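PDB 6F5Z: 24-sterol C-methyltransferase from Haloferax volcanii, which probably acts as an S-adenosyl-L-methionine-dependent methyltransferase whose substrate is not established, working as a holoenzyme with the activator protein Trm112. Local coordinates for residues B[34-39]-B[54-59]; B[24-29]-B[108-113]; B[88-91]-B[97-100]; B[125-130]-B[175-180]. All blocks are in the same frame, centred on the assembly; numbering follows the deposited sequence.

Contact 1: residues B[34-39]-B[54-59]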
loop_
_atom_site.group_PDB
_atom_site.type_symbol
_atom_site.label_atom_id
_atom_site.label_comp_id
_atom_site.label_asym_id
_atom_site.label_seq_id
_atom_site.Cartn_x
_atom_site.Cartn_y
_atom_site.Cartn_z
ATOM N N MET B 34 -0.306 -7.790 -0.295
ATOM C CA MET B 34 -1.767 -7.777 -0.191
ATOM C C MET B 34 -2.228 -8.045 1.222
ATOM O O MET B 34 -1.755 -9.001 1.849
ATOM C CB MET B 34 -2.405 -8.755 -1.186
ATOM C CG MET B 34 -2.140 -8.343 -2.576
ATOM S SD MET B 34 -3.033 -9.398 -3.762
ATOM C CE MET B 34 -4.758 -8.798 -3.564
ATOM N N PRO B 35 -3.180 -7.223 1.722
ATOM C CA PRO B 35 -3.617 -7.365 3.128
ATOM C C PRO B 35 -4.701 -8.424 3.300
ATOM O O PRO B 35 -5.780 -8.173 3.840
ATOM C CB PRO B 35 -4.172 -5.964 3.416
ATOM C CG PRO B 35 -4.759 -5.568 2.141
ATOM C CD PRO B 35 -3.821 -6.060 1.065
ATOM N N VAL B 36 -4.411 -9.621 2.801
ATOM C CA VAL B 36 -5.350 -10.739 2.868
ATOM C C VAL B 36 -5.474 -11.252 4.274
ATOM O O VAL B 36 -4.457 -11.469 4.949
ATOM C CB VAL B 36 -4.785 -11.873 1.959
ATOM C CG1 VAL B 36 -5.541 -13.190 2.171
ATOM C CG2 VAL B 36 -4.821 -11.453 0.497
ATOM N N GLU B 37 -6.720 -11.571 4.669
ATOM C CA GLU B 37 -7.031 -12.254 5.919
ATOM C C GLU B 37 -7.360 -13.687 5.510
ATOM O O GLU B 37 -7.898 -13.925 4.425
ATOM C CB GLU B 37 -8.234 -11.647 6.630
ATOM C CG GLU B 37 -7.996 -10.229 7.134
ATOM C CD GLU B 37 -6.828 -10.048 8.097
ATOM O OE1 GLU B 37 -6.364 -11.043 8.703
ATOM O OE2 GLU B 37 -6.333 -8.905 8.185
ATOM N N GLU B 38 -7.012 -14.660 6.371
ATOM C CA GLU B 38 -7.338 -16.042 6.063
ATOM C C GLU B 38 -8.827 -16.153 5.767
ATOM O O GLU B 38 -9.674 -15.601 6.501
ATOM C CB GLU B 38 -7.016 -16.952 7.268
ATOM C CG GLU B 38 -5.520 -17.123 7.524
ATOM C CD GLU B 38 -4.825 -16.045 8.331
ATOM O OE1 GLU B 38 -5.474 -15.030 8.672
ATOM O OE2 GLU B 38 -3.643 -16.256 8.687
ATOM N N GLY B 39 -9.132 -16.884 4.677
ATOM C CA GLY B 39 -10.516 -17.079 4.283
ATOM C C GLY B 39 -11.044 -16.088 3.254
ATOM O O GLY B 39 -12.164 -16.239 2.748
ATOM N N ARG B 54 -2.826 -19.457 -6.583
ATOM C CA ARG B 54 -2.154 -20.526 -5.838
ATOM C C ARG B 54 -1.166 -19.950 -4.828
ATOM O O ARG B 54 -1.097 -20.448 -3.707
ATOM C CB ARG B 54 -1.449 -21.501 -6.782
ATOM C CG ARG B 54 -2.447 -22.329 -7.572
ATOM C CD ARG B 54 -1.814 -23.450 -8.439
ATOM N NE ARG B 54 -0.883 -22.921 -9.450
ATOM C CZ ARG B 54 -1.262 -22.495 -10.651
ATOM N NH1 ARG B 54 -2.543 -22.555 -11.015
ATOM N NH2 ARG B 54 -0.362 -22.042 -11.510
ATOM N N ALA B 55 -0.422 -18.881 -5.188
ATOM C CA ALA B 55 0.514 -18.229 -4.283
ATOM C C ALA B 55 -0.228 -17.586 -3.119
ATOM O O ALA B 55 0.219 -17.708 -1.969
ATOM C CB ALA B 55 1.330 -17.167 -5.019
ATOM N N LEU B 56 -1.387 -16.949 -3.388
ATOM C CA LEU B 56 -2.135 -16.347 -2.279
ATOM C C LEU B 56 -2.699 -17.387 -1.335
ATOM O O LEU B 56 -2.779 -17.139 -0.124
ATOM C CB LEU B 56 -3.232 -15.439 -2.808
ATOM C CG LEU B 56 -2.737 -14.112 -3.413
ATOM C CD1 LEU B 56 -3.875 -13.382 -4.127
ATOM C CD2 LEU B 56 -2.046 -13.223 -2.355
ATOM N N ARG B 57 -3.133 -18.537 -1.869
ATOM C CA ARG B 57 -3.649 -19.595 -0.973
ATOM C C ARG B 57 -2.524 -20.208 -0.139
ATOM O O ARG B 57 -2.658 -20.333 1.082
ATOM C CB ARG B 57 -4.342 -20.667 -1.802
ATOM C CG ARG B 57 -4.995 -21.750 -0.962
ATOM C CD ARG B 57 -5.922 -22.567 -1.840
ATOM N NE ARG B 57 -6.494 -23.694 -1.095
ATOM C CZ ARG B 57 -5.901 -24.881 -0.989
ATOM N NH1 ARG B 57 -4.743 -25.112 -1.604
ATOM N NH2 ARG B 57 -6.469 -25.852 -0.282
ATOM N N ASP B 58 -1.396 -20.469 -0.770
ATOM C CA ASP B 58 -0.242 -21.055 -0.080
ATOM C C ASP B 58 0.415 -20.150 0.949
ATOM O O ASP B 58 0.932 -20.652 1.966
ATOM C CB ASP B 58 0.804 -21.522 -1.109
ATOM C CG ASP B 58 0.299 -22.588 -2.079
ATOM O OD1 ASP B 58 -0.711 -23.278 -1.749
ATOM O OD2 ASP B 58 0.874 -22.700 -3.198
ATOM N N THR B 59 0.452 -18.833 0.714
ATOM C CA THR B 59 1.178 -17.908 1.603
ATOM C C THR B 59 0.291 -17.050 2.497
ATOM O O THR B 59 0.780 -16.504 3.489
ATOM C CB THR B 59 2.102 -16.972 0.810
ATOM O OG1 THR B 59 1.310 -16.121 -0.033
ATOM C CG2 THR B 59 3.164 -17.735 0.010
#
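M34 and V36, on the link that leaves helix 16-33 for the first strand of a Rossmann-like methyltransferase fold, pack on L56 of helix 51-60. An inverse gamma turn centred on P35 separates the two inner side chains. M34 makes the closer approach: its chain crosses that of L56 at about a right angle, and the sulfur is almost equally far from the two methyls, SD to CD1 of L56 at 4.1 Å and SD to CD2 of L56 at 4.2 Å. The methionine chain runs extended to SD (chi2 -174°) and folds only beyond it, at chi3 (74°), which turns the terminal CE. V36 fits more loosely, its CG2 staying 4.4 Å from CD2 of L56. I62 lies against both V36 and L56, while L31 flanks L56 from helix 16-33. No hydrogen bond joins the two segments. Towards solvent they part: E38, G39, D58 and T59 are exposed, and E37 turns to another partner, forming salt bridges with R169 and R173 of the second subunit. On the helix, O of A55 is gripped twice, from opposite faces of its carbonyl plane, by N of T59 and by OG1 of T59, the latter at 2.7 Å.

Contact 2: residues B[24-29]-B[108-113]; sequences WHTAKH and WSMEAF. With SAH (S-adenosyl-L-homocysteine), chain G.
A27 meets the indole of W108 at its rim: the alanine CB lies near the ring plane, 3.9 Å from CZ2 of W108, so helix 16-33 presses on the edge of the ring. With CG anti to the backbone N (chi1 162°), W108 sends its six-membered ring out from strand 104-110 towards that helix, and CH2 of W108 comes to 4.0 Å from O of A27. One face of the same indole is partly roofed by the backbone N of M110, set off towards the rim. Y137, A52 and L31 also touch the ring.

M110, the next inward-pointing residue of the strand, approaches differently. Its chain bends at chi2 (69°) and crosses the side chain of T26 at about a right angle, bringing CE of M110 to 3.5 Å from OG1 of T26. This is a van der Waals contact; the polar partner of the threonine hydroxyl is OG1 of T218, to which it is hydrogen-bonded. The contact is buried, and no hydrogen bond spans the two segments.

Past M110 the strand gives way to a loop that faces S-adenosyl-L-homocysteine. The ligand's amino N donates to O of M110 at 2.9 Å, its carboxylate O lies 3.2 Å from CG of M110, and CB of A112 is 3.5 Å from O4' of the ribose. Y51, H23, G46, D69 and F94 supply further hydrogen bonds to the ligand. This placing of the cofactor across the C-terminal strand ends is characteristic of the Rossmann-like methyltransferases.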
loop_
_atom_site.group_PDB
_atom_site.type_symbol
_atom_site.label_atom_id
_atom_site.label_comp_id
_atom_site.label_asym_id
_atom_site.label_seq_id
_atom_site.Cartn_x
_atom_site.Cartn_y
_atom_site.Cartn_z
ATOM N N TRP B 24 6.570 -13.854 -12.188
ATOM C CA TRP B 24 6.762 -14.115 -10.757
ATOM C C TRP B 24 7.885 -13.281 -10.169
ATOM O O TRP B 24 7.850 -12.949 -8.972
ATOM C CB TRP B 24 7.117 -15.604 -10.558
ATOM C CG TRP B 24 7.323 -15.987 -9.123
ATOM C CD1 TRP B 24 8.483 -16.436 -8.548
ATOM C CD2 TRP B 24 6.325 -16.013 -8.096
ATOM N NE1 TRP B 24 8.266 -16.743 -7.224
ATOM C CE2 TRP B 24 6.940 -16.509 -6.927
ATOM C CE3 TRP B 24 4.954 -15.696 -8.062
ATOM C CZ2 TRP B 24 6.239 -16.644 -5.717
ATOM C CZ3 TRP B 24 4.262 -15.821 -6.866
ATOM C CH2 TRP B 24 4.904 -16.271 -5.707
ATOM N N HIS B 25 8.917 -12.942 -10.985
ATOM C CA HIS B 25 10.044 -12.164 -10.461
ATOM C C HIS B 25 9.603 -10.903 -9.741
ATOM O O HIS B 25 10.230 -10.506 -8.755
ATOM C CB HIS B 25 10.987 -11.714 -11.582
ATOM C CG HIS B 25 11.630 -12.832 -12.348
ATOM N ND1 HIS B 25 12.271 -12.583 -13.552
ATOM C CD2 HIS B 25 11.676 -14.162 -12.094
ATOM C CE1 HIS B 25 12.718 -13.764 -13.979
ATOM N NE2 HIS B 25 12.371 -14.747 -13.160
ATOM N N THR B 26 8.533 -10.265 -10.241
ATOM C CA THR B 26 8.049 -9.048 -9.552
ATOM C C THR B 26 6.721 -9.326 -8.845
ATOM O O THR B 26 6.437 -8.735 -7.794
ATOM C CB THR B 26 7.924 -7.870 -10.508
ATOM O OG1 THR B 26 7.018 -8.202 -11.560
ATOM C CG2 THR B 26 9.280 -7.457 -11.067
ATOM N N ALA B 27 5.876 -10.193 -9.446
ATOM C CA ALA B 27 4.561 -10.496 -8.832
ATOM C C ALA B 27 4.709 -11.032 -7.420
ATOM O O ALA B 27 3.855 -10.749 -6.563
ATOM C CB ALA B 27 3.785 -11.521 -9.659
ATOM N N LYS B 28 5.787 -11.800 -7.140
ATOM C CA LYS B 28 5.917 -12.340 -5.791
ATOM C C LYS B 28 5.937 -11.218 -4.756
ATOM O O LYS B 28 5.397 -11.424 -3.654
ATOM C CB LYS B 28 7.184 -13.192 -5.683
ATOM C CG LYS B 28 8.491 -12.460 -5.838
ATOM C CD LYS B 28 9.683 -13.449 -5.802
ATOM C CE LYS B 28 10.999 -12.741 -5.985
ATOM N NZ LYS B 28 12.107 -13.717 -6.172
ATOM N N HIS B 29 6.549 -10.073 -5.078
ATOM C CA HIS B 29 6.673 -8.968 -4.125
ATOM C C HIS B 29 5.367 -8.233 -3.996
ATOM O O HIS B 29 5.000 -7.816 -2.892
ATOM C CB HIS B 29 7.759 -7.981 -4.561
ATOM C CG HIS B 29 9.129 -8.573 -4.514
ATOM N ND1 HIS B 29 9.669 -9.036 -3.328
ATOM C CD2 HIS B 29 10.014 -8.789 -5.515
ATOM C CE1 HIS B 29 10.887 -9.466 -3.624
ATOM N NE2 HIS B 29 11.131 -9.368 -4.934
ATOM N N TRP B 108 -6.825 -8.894 -7.860
ATOM C CA TRP B 108 -5.450 -8.874 -8.306
ATOM C C TRP B 108 -5.449 -8.909 -9.828
ATOM O O TRP B 108 -6.255 -9.613 -10.434
ATOM C CB TRP B 108 -4.744 -10.165 -7.818
ATOM C CG TRP B 108 -3.472 -10.496 -8.550
ATOM C CD1 TRP B 108 -3.345 -11.315 -9.642
ATOM C CD2 TRP B 108 -2.168 -9.944 -8.301
ATOM N NE1 TRP B 108 -2.016 -11.352 -10.057
ATOM C CE2 TRP B 108 -1.283 -10.489 -9.269
ATOM C CE3 TRP B 108 -1.661 -9.032 -7.348
ATOM C CZ2 TRP B 108 0.091 -10.231 -9.247
ATOM C CZ3 TRP B 108 -0.303 -8.737 -7.354
ATOM C CH2 TRP B 108 0.550 -9.306 -8.329
ATOM N N SER B 109 -4.530 -8.180 -10.445
ATOM C CA SER B 109 -4.320 -8.325 -11.873
ATOM C C SER B 109 -2.856 -8.040 -12.196
ATOM O O SER B 109 -2.323 -7.001 -11.808
ATOM C CB SER B 109 -5.277 -7.444 -12.662
ATOM O OG SER B 109 -5.069 -7.600 -14.059
ATOM N N MET B 110 -2.215 -8.948 -12.931
ATOM C CA MET B 110 -0.817 -8.737 -13.340
ATOM C C MET B 110 -0.741 -8.882 -14.869
ATOM O O MET B 110 -1.221 -9.886 -15.438
ATOM C CB MET B 110 0.104 -9.789 -12.691
ATOM C CG MET B 110 1.513 -9.871 -13.274
ATOM S SD MET B 110 2.468 -8.385 -12.885
ATOM C CE MET B 110 4.130 -8.874 -13.399
ATOM N N GLU B 111 -0.123 -7.889 -15.514
ATOM C CA GLU B 111 0.144 -7.935 -16.946
ATOM C C GLU B 111 -1.116 -8.202 -17.770
ATOM O O GLU B 111 -1.006 -8.845 -18.835
ATOM C CB GLU B 111 1.240 -9.008 -17.211
ATOM C CG GLU B 111 2.626 -8.496 -16.860
ATOM C CD GLU B 111 3.097 -7.497 -17.897
ATOM O OE1 GLU B 111 2.551 -6.365 -17.936
ATOM O OE2 GLU B 111 3.928 -7.881 -18.751
ATOM N N ALA B 112 -2.259 -7.600 -17.400
ATOM C CA ALA B 112 -3.504 -7.845 -18.137
ATOM C C ALA B 112 -4.348 -6.612 -18.264
ATOM O O ALA B 112 -5.111 -6.478 -19.205
ATOM C CB ALA B 112 -4.333 -8.921 -17.430
ATOM N N PHE B 113 -4.285 -5.722 -17.262
ATOM C CA PHE B 113 -5.236 -4.620 -17.220
ATOM C C PHE B 113 -5.251 -3.747 -18.463
ATOM O O PHE B 113 -6.330 -3.313 -18.876
ATOM C CB PHE B 113 -5.022 -3.762 -15.965
ATOM C CG PHE B 113 -5.890 -2.531 -15.896
ATOM C CD1 PHE B 113 -7.201 -2.616 -15.456
ATOM C CD2 PHE B 113 -5.412 -1.300 -16.345
ATOM C CE1 PHE B 113 -8.007 -1.465 -15.422
ATOM C CE2 PHE B 113 -6.228 -0.161 -16.337
ATOM C CZ PHE B 113 -7.505 -0.253 -15.866
HETATM N N SAH G . -1.651 -12.682 -15.028
HETATM C CA SAH G . -0.901 -13.674 -15.844
HETATM C CB SAH G . -1.214 -13.609 -17.391
HETATM C CG SAH G . -0.792 -12.290 -18.031
HETATM S SD SAH G . -1.159 -12.297 -19.825
HETATM C C SAH G . 0.632 -13.555 -15.638
HETATM O O SAH G . 0.994 -12.642 -14.779
HETATM O OXT SAH G . 1.414 -14.268 -16.224
HETATM C "C5'" SAH G . -2.768 -11.476 -19.921
HETATM C "C4'" SAH G . -3.935 -12.383 -19.576
HETATM O "O4'" SAH G . -5.140 -11.573 -19.580
HETATM C "C3'" SAH G . -4.132 -13.473 -20.636
HETATM O "O3'" SAH G . -4.270 -14.774 -20.064
HETATM C "C2'" SAH G . -5.330 -12.970 -21.450
HETATM O "O2'" SAH G . -6.122 -13.986 -22.061
HETATM C "C1'" SAH G . -6.119 -12.177 -20.409
HETATM N N9 SAH G . -6.955 -11.109 -20.961
HETATM C C8 SAH G . -6.549 -10.075 -21.770
HETATM N N7 SAH G . -7.504 -9.231 -22.078
HETATM C C5 SAH G . -8.616 -9.739 -21.423
HETATM C C6 SAH G . -9.959 -9.306 -21.348
HETATM N N6 SAH G . -10.437 -8.232 -21.992
HETATM N N1 SAH G . -10.822 -10.049 -20.610
HETATM C C2 SAH G . -10.370 -11.160 -20.013
HETATM N N3 SAH G . -9.134 -11.666 -20.011
HETATM C C4 SAH G . -8.291 -10.900 -20.735
#

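Contact 3: residues B[88-91]-B[97-100]; sequences SFLV and LPFD
L90, in an extended strand, faces P98 in an irregular loop, with 9.7 Å between CA of L90 and CA of P98; side chains alone bridge this gap. The loop changes direction at P98, the centre of an inverse gamma turn whose N of F99 to O of L97 bond is weak. The strand is held by backbone hydrogen bonds to its inner neighbour, strand 64-69, S88 pairing with G65 and G67, and L90 with G67 and D69.

L90 carries the whole contact on its side of the gap, dividing its two methyls between two partners. CD1 of L90 touches the proline ring, 3.7 Å from CG of P98, and the two side chains cross obliquely. CD2 of L90 approaches the phenyl tip more loosely, lying 4.2 Å from CZ of F99. L90 and F99 reach for each other from opposite directions. With chi1 at 65° and an unstaggered chi2 of 148°, the leucine turns one methyl to the proline and the other to the phenyl. F66 touches L90 and also meets F99 as an edge-to-face ring pair, while L68 packs on P98.

All three touching residues are buried. Strand 87-91 is the outermost of this chain's sheet on its side, and beyond it lies the UPF0434 family protein, the Trm112 activator: V91, P98 and D100 make backbone hydrogen bonds to it, and its L9 packs on F99. The contact therefore belongs to the activator-binding edge of a Trm112-methyltransferase holoenzyme.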
loop_
_atom_site.group_PDB
_atom_site.type_symbol
_atom_site.label_atom_id
_atom_site.label_comp_id
_atom_site.label_asym_id
_atom_site.label_seq_id
_atom_site.Cartn_x
_atom_site.Cartn_y
_atom_site.Cartn_z
ATOM N N SER B 88 -11.151 -21.581 -8.266
ATOM C CA SER B 88 -11.908 -21.920 -9.462
ATOM C C SER B 88 -11.551 -20.981 -10.576
ATOM O O SER B 88 -10.935 -19.929 -10.346
ATOM C CB SER B 88 -13.399 -21.802 -9.190
ATOM O OG SER B 88 -13.743 -20.455 -8.881
ATOM N N PHE B 89 -11.897 -21.396 -11.800
ATOM C CA PHE B 89 -11.579 -20.668 -13.020
ATOM C C PHE B 89 -12.790 -20.521 -13.903
ATOM O O PHE B 89 -13.689 -21.376 -13.916
ATOM C CB PHE B 89 -10.416 -21.367 -13.760
ATOM C CG PHE B 89 -9.174 -21.387 -12.899
ATOM C CD1 PHE B 89 -8.368 -20.252 -12.787
ATOM C CD2 PHE B 89 -8.878 -22.491 -12.096
ATOM C CE1 PHE B 89 -7.266 -20.235 -11.920
ATOM C CE2 PHE B 89 -7.773 -22.475 -11.228
ATOM C CZ PHE B 89 -6.969 -21.353 -11.153
ATOM N N LEU B 90 -12.854 -19.402 -14.625
ATOM C CA LEU B 90 -14.004 -19.102 -15.481
ATOM C C LEU B 90 -13.568 -18.250 -16.657
ATOM O O LEU B 90 -12.556 -17.521 -16.593
ATOM C CB LEU B 90 -15.117 -18.371 -14.680
ATOM C CG LEU B 90 -14.781 -16.961 -14.135
ATOM C CD1 LEU B 90 -16.010 -16.082 -14.111
ATOM C CD2 LEU B 90 -14.177 -17.007 -12.721
ATOM N N VAL B 91 -14.327 -18.365 -17.735
ATOM C CA VAL B 91 -14.126 -17.521 -18.903
ATOM C C VAL B 91 -14.967 -16.267 -18.677
ATOM O O VAL B 91 -16.152 -16.344 -18.356
ATOM C CB VAL B 91 -14.512 -18.239 -20.241
ATOM C CG1 VAL B 91 -14.045 -17.435 -21.463
ATOM C CG2 VAL B 91 -13.905 -19.646 -20.292
ATOM N N LEU B 97 -17.902 -7.751 -15.397
ATOM C CA LEU B 97 -17.494 -8.781 -14.423
ATOM C C LEU B 97 -18.709 -9.500 -13.862
ATOM O O LEU B 97 -19.611 -8.855 -13.320
ATOM C CB LEU B 97 -16.627 -8.207 -13.308
ATOM C CG LEU B 97 -15.387 -7.429 -13.796
ATOM C CD1 LEU B 97 -14.577 -6.864 -12.586
ATOM C CD2 LEU B 97 -14.494 -8.288 -14.716
ATOM N N PRO B 98 -18.669 -10.852 -13.917
ATOM C CA PRO B 98 -19.837 -11.653 -13.545
ATOM C C PRO B 98 -19.889 -11.966 -12.061
ATOM O O PRO B 98 -20.144 -13.104 -11.662
ATOM C CB PRO B 98 -19.683 -12.901 -14.427
ATOM C CG PRO B 98 -18.203 -13.111 -14.484
ATOM C CD PRO B 98 -17.621 -11.701 -14.531
ATOM N N PHE B 99 -19.680 -10.921 -11.244
ATOM C CA PHE B 99 -19.738 -11.026 -9.792
ATOM C C PHE B 99 -20.671 -10.003 -9.234
ATOM O O PHE B 99 -20.773 -8.874 -9.764
ATOM C CB PHE B 99 -18.353 -10.826 -9.152
ATOM C CG PHE B 99 -17.333 -11.792 -9.666
ATOM C CD1 PHE B 99 -17.207 -13.055 -9.105
ATOM C CD2 PHE B 99 -16.485 -11.445 -10.709
ATOM C CE1 PHE B 99 -16.308 -13.980 -9.640
ATOM C CE2 PHE B 99 -15.563 -12.363 -11.218
ATOM C CZ PHE B 99 -15.500 -13.624 -10.695
ATOM N N ASP B 100 -21.376 -10.382 -8.154
ATOM C CA ASP B 100 -22.297 -9.488 -7.472
ATOM C C ASP B 100 -21.612 -8.241 -6.923
ATOM O O ASP B 100 -20.408 -8.274 -6.638
ATOM C CB ASP B 100 -22.893 -10.219 -6.259
ATOM C CG ASP B 100 -23.933 -11.253 -6.604
ATOM O OD1 ASP B 100 -24.421 -11.246 -7.755
ATOM O OD2 ASP B 100 -24.295 -12.050 -5.711
#

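Contact 4: residues B[125-130]-B[175-180]; sequences EIARIL and AGLHVA
A127, near the end of helix 119-129, points at L177 and at the backbone that leads into it. Apolar contacts come first: CB of A127 lies 3.9 Å from CD2 of L177, and the same leucine methyl stays 4.4 Å from CD1 of L130. L177 also packs on F172 of helix 165-174. The alanine CB comes to 3.7 Å from O of A175 as well, a van der Waals contact with a main-chain carbonyl.

Backbone motifs shape the facing segment. Helix 165-174 ends in a Schellman motif at G176, whose positive phi (96°) turns the chain so that L177 can face the helix before strand 178-185 starts. In this Rossmann-like fold the pair thus joins a crossover helix to the run into the outermost strand of this chain's sheet on that side. An uncharged bond links that strand to the second subunit, O of A180 to OH of its Y137.

Charged interactions lie away from L177. R128 and E125 form a side-on salt bridge with two hydrogen bonds, NE of R128 to OE2 of E125 at 2.9 Å and NH2 of R128 to OE1 of E125 at 3.0 Å, both oxygens close to the guanidinium plane. NE meets OE2 from above the carboxylate plane, and NH2 meets OE1 on its syn side but well out of that plane. A methyl of I129, CG2, lies over one guanidinium face, and D101 forms a salt bridge with NH1.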
loop_
_atom_site.group_PDB
_atom_site.type_symbol
_atom_site.label_atom_id
_atom_site.label_comp_id
_atom_site.label_asym_id
_atom_site.label_seq_id
_atom_site.Cartn_x
_atom_site.Cartn_y
_atom_site.Cartn_z
ATOM N N GLU B 125 -16.082 -1.365 -12.607
ATOM C CA GLU B 125 -16.547 -2.733 -12.338
ATOM C C GLU B 125 -15.809 -3.337 -11.143
ATOM O O GLU B 125 -16.405 -4.060 -10.336
ATOM C CB GLU B 125 -16.341 -3.606 -13.561
ATOM C CG GLU B 125 -17.451 -3.497 -14.599
ATOM C CD GLU B 125 -18.742 -4.095 -14.069
ATOM O OE1 GLU B 125 -18.892 -5.339 -14.120
ATOM O OE2 GLU B 125 -19.588 -3.316 -13.570
ATOM N N ILE B 126 -14.508 -3.045 -11.033
ATOM C CA ILE B 126 -13.719 -3.543 -9.885
ATOM C C ILE B 126 -14.208 -2.879 -8.595
ATOM O O ILE B 126 -14.420 -3.538 -7.568
ATOM C CB ILE B 126 -12.215 -3.297 -10.159
ATOM C CG1 ILE B 126 -11.735 -4.254 -11.263
ATOM C CG2 ILE B 126 -11.378 -3.504 -8.898
ATOM C CD1 ILE B 126 -10.384 -3.892 -11.864
ATOM N N ALA B 127 -14.420 -1.555 -8.631
ATOM C CA ALA B 127 -14.927 -0.865 -7.449
ATOM C C ALA B 127 -16.315 -1.418 -7.077
ATOM O O ALA B 127 -16.629 -1.519 -5.899
ATOM C CB ALA B 127 -15.033 0.633 -7.736
ATOM N N ARG B 128 -17.114 -1.793 -8.080
ATOM C CA ARG B 128 -18.449 -2.352 -7.833
ATOM C C ARG B 128 -18.376 -3.697 -7.112
ATOM O O ARG B 128 -19.050 -3.877 -6.083
ATOM C CB ARG B 128 -19.204 -2.515 -9.165
ATOM C CG ARG B 128 -20.606 -3.112 -8.966
ATOM C CD ARG B 128 -21.334 -3.308 -10.290
ATOM N NE ARG B 128 -20.733 -4.333 -11.139
ATOM C CZ ARG B 128 -20.821 -5.641 -10.921
ATOM N NH1 ARG B 128 -21.523 -6.106 -9.890
ATOM N NH2 ARG B 128 -20.219 -6.495 -11.737
ATOM N N ILE B 129 -17.565 -4.655 -7.645
ATOM C CA ILE B 129 -17.529 -5.991 -7.029
ATOM C C ILE B 129 -16.800 -6.042 -5.670
ATOM O O ILE B 129 -17.081 -6.924 -4.857
ATOM C CB ILE B 129 -17.003 -7.065 -7.975
ATOM C CG1 ILE B 129 -15.472 -6.859 -8.245
ATOM C CG2 ILE B 129 -17.831 -7.070 -9.300
ATOM C CD1 ILE B 129 -14.882 -8.040 -9.037
ATOM N N LEU B 130 -15.862 -5.131 -5.450
ATOM C CA LEU B 130 -15.159 -5.111 -4.186
ATOM C C LEU B 130 -16.070 -4.711 -3.052
ATOM O O LEU B 130 -16.783 -3.723 -3.155
ATOM C CB LEU B 130 -14.010 -4.090 -4.259
ATOM C CG LEU B 130 -12.735 -4.588 -4.919
ATOM C CD1 LEU B 130 -11.745 -3.418 -5.109
ATOM C CD2 LEU B 130 -12.124 -5.760 -4.139
ATOM N N ALA B 175 -12.634 6.378 -10.808
ATOM C CA ALA B 175 -13.515 5.219 -10.671
ATOM C C ALA B 175 -14.027 5.041 -9.254
ATOM O O ALA B 175 -14.802 4.108 -9.003
ATOM C CB ALA B 175 -12.779 3.955 -11.095
ATOM N N GLY B 176 -13.582 5.911 -8.341
ATOM C CA GLY B 176 -14.029 5.883 -6.953
ATOM C C GLY B 176 -13.094 5.128 -6.040
ATOM O O GLY B 176 -13.385 5.000 -4.852
ATOM N N LEU B 177 -11.944 4.671 -6.542
ATOM C CA LEU B 177 -11.010 3.971 -5.659
ATOM C C LEU B 177 -10.059 4.975 -5.011
ATOM O O LEU B 177 -9.552 5.877 -5.689
ATOM C CB LEU B 177 -10.141 2.984 -6.483
ATOM C CG LEU B 177 -10.914 1.875 -7.190
ATOM C CD1 LEU B 177 -10.019 1.104 -8.205
ATOM C CD2 LEU B 177 -11.519 0.885 -6.168
ATOM N N HIS B 178 -9.742 4.775 -3.736
ATOM C CA HIS B 178 -8.719 5.620 -3.103
ATOM C C HIS B 178 -7.366 5.004 -3.425
ATOM O O HIS B 178 -7.220 3.795 -3.309
ATOM C CB HIS B 178 -8.854 5.571 -1.582
ATOM C CG HIS B 178 -10.164 6.077 -1.075
ATOM N ND1 HIS B 178 -10.934 5.324 -0.199
ATOM C CD2 HIS B 178 -10.786 7.247 -1.329
ATOM C CE1 HIS B 178 -11.993 6.074 0.071
ATOM N NE2 HIS B 178 -11.952 7.235 -0.590
ATOM N N VAL B 179 -6.375 5.817 -3.793
ATOM C CA VAL B 179 -5.039 5.257 -4.091
ATOM C C VAL B 179 -4.273 5.154 -2.778
ATOM O O VAL B 179 -4.031 6.175 -2.113
ATOM C CB VAL B 179 -4.288 6.113 -5.132
ATOM C CG1 VAL B 179 -2.879 5.591 -5.383
ATOM C CG2 VAL B 179 -5.062 6.186 -6.445
ATOM N N ALA B 180 -3.864 3.926 -2.435
ATOM C CA ALA B 180 -3.151 3.706 -1.167
ATOM C C ALA B 180 -1.648 3.621 -1.295
ATOM O O ALA B 180 -0.939 3.841 -0.307
ATOM C CB ALA B 180 -3.660 2.435 -0.497
#

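From the N terminus, contact 2 opens first and closes only at the end of strand 104-110, tying helix 16-33 to that central strand. Nested inside its long loop, one after the other, are contact 1, joining the link before strand 41-45 to helix 51-60, and contact 3, a short closure of strand 87-91 with the loop after it. Contact 4 follows separately, bringing the run into strand 178-185 back to helix 119-129; none cross. Contacts 1 and 2 touch where CB of A55 packs on CZ3 of W24 (3.7 Å). Contacts 3 and 4 meet through the probable hydrogen bond from NH1 of R128 to O of F99 (2.9 Å). Contacts 1 and 4 adjoin the second subunit, contacts 3 and 4 the activator chain.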